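Local coordinates for succinylglutamate desuccinylase/aspartoacylase (Ruegeria sp. TM1040, PDB 3NA6) that removes the succinyl group from N-succinylglutamate as a hydrolase of the succinylglutamate desuccinylase/aspartoacylase family, probably with a catalytic metal, at the interface of chains A and B. Residues are numbered along the deposited sequence; one frame, centred on the assembly and turned at random. Chains: chain A/B, Succinylglutamate desuccinylase/aspartoacylase.

The interface of chains A and B. Residues chain A 28-29, 33; chain B 101, 112.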
loop_
_atom_site.group_PDB
_atom_site.type_symbol
_atom_site.label_atom_id
_atom_site.label_comp_id
_atom_site.label_asym_id
_atom_site.label_seq_id
_atom_site.Cartn_x
_atom_site.Cartn_y
_atom_site.Cartn_z
ATOM N N SER A 28 -20.034 -8.787 -2.645
ATOM C CA SER A 28 -20.154 -7.951 -1.476
ATOM C C SER A 28 -18.767 -7.687 -0.876
ATOM O O SER A 28 -18.027 -8.615 -0.638
ATOM C CB SER A 28 -21.036 -8.654 -0.466
ATOM O OG SER A 28 -21.102 -7.889 0.708
ATOM N N ARG A 29 -18.405 -6.439 -0.634
ATOM C CA ARG A 29 -17.087 -6.139 -0.053
ATOM C C ARG A 29 -17.106 -4.786 0.651
ATOM O O ARG A 29 -18.146 -4.124 0.626
ATOM C CB ARG A 29 -15.984 -6.213 -1.110
ATOM C CG ARG A 29 -15.969 -5.064 -2.146
ATOM C CD ARG A 29 -17.010 -5.209 -3.237
ATOM N NE ARG A 29 -16.835 -4.161 -4.251
ATOM C CZ ARG A 29 -17.610 -3.988 -5.315
ATOM N NH1 ARG A 29 -18.629 -4.782 -5.560
ATOM N NH2 ARG A 29 -17.350 -3.006 -6.148
ATOM N N ALA A 33 -21.330 -3.054 -0.171
ATOM C CA ALA A 33 -21.976 -4.137 0.557
ATOM C C ALA A 33 -22.915 -4.909 -0.357
ATOM O O ALA A 33 -23.038 -6.122 -0.245
ATOM C CB ALA A 33 -22.743 -3.595 1.781
ATOM N N ARG B 101 -16.308 -3.258 7.042
ATOM C CA ARG B 101 -17.283 -4.345 6.978
ATOM C C ARG B 101 -16.654 -5.720 7.292
ATOM O O ARG B 101 -17.173 -6.486 8.108
ATOM C CB ARG B 101 -17.920 -4.356 5.621
ATOM C CG ARG B 101 -18.969 -5.426 5.381
ATOM C CD ARG B 101 -19.578 -5.220 4.035
ATOM N NE ARG B 101 -20.524 -6.273 3.718
ATOM C CZ ARG B 101 -21.779 -6.288 4.085
ATOM N NH1 ARG B 101 -22.305 -5.272 4.764
ATOM N NH2 ARG B 101 -22.534 -7.309 3.700
ATOM N N ARG B 112 -21.158 -14.397 7.001
ATOM C CA ARG B 112 -21.262 -15.547 6.098
ATOM C C ARG B 112 -20.195 -16.618 6.382
ATOM O O ARG B 112 -19.933 -17.459 5.533
ATOM C CB ARG B 112 -21.199 -15.064 4.633
ATOM C CG ARG B 112 -22.030 -13.782 4.385
ATOM C CD ARG B 112 -22.682 -13.711 2.987
ATOM N NE ARG B 112 -23.230 -12.385 2.692
ATOM C CZ ARG B 112 -22.896 -11.647 1.636
ATOM N NH1 ARG B 112 -22.029 -12.101 0.738
ATOM N NH2 ARG B 112 -23.451 -10.457 1.466
HETATM O O HOH W 1 -18.976 -8.271 2.421
#
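The guanidinium of B:Arg101 carries the methyl of A:Ala33 on one face, CB standing 3.4 Å above the plane and displaced toward the rim near NH1. The hydroxyl of A:Ser28 lies on that same side, while water 1 and NH2 of B:Arg112 sit at the edge, in plane. B:Arg112 closes the Asn-Leu-Asn-Arg motif of the succinylglutamate desuccinylase/aspartoacylase family and B:Arg101 lies upstream of it; by family analogy both probably line the active site, which would place the A:Ser28–A:Ala33 loop, joining strands 17-26 and 36-46, beside the pocket of chain B. The whole A/B interface departs from an exact two-fold, and the structure alone does not establish that this pairing is biological.

The second guanidinium is turned steeply against the first. A:Ser28 meets it beyond its NH1/NH2 rim, tilted from the plane: CB is 3.6 Å from B:Arg112 NH2. B:Arg112, bent at chi2, turns its NH1/NH2 end toward A:Ser28, whereas B:Arg101 runs extended from CG to NE, its CD passing the A:Arg29 carbonyl oxygen.

Direct polar contact is slight. B:Arg101 NH2 donates weakly to A:Ser28 OG, at 3.4 Å and only 128° at the hydrogen. Water 1 makes the better-formed link, 2.8 Å from B:Arg101 NE with 159° at the hydrogen, and also 2.8 Å from A:Ser28 OG. That hydroxyl donates within its own chain to the backbone oxygen of A:Ala33 (OG to O 2.8 Å), tilted out of the carbonyl plane. With OG anti to the backbone N (chi1 177°), the hydroxyl can reach both this carbonyl and the water; the bond to the A:Ala33 oxygen fixes the hydroxyl's rotation and may brace the loop.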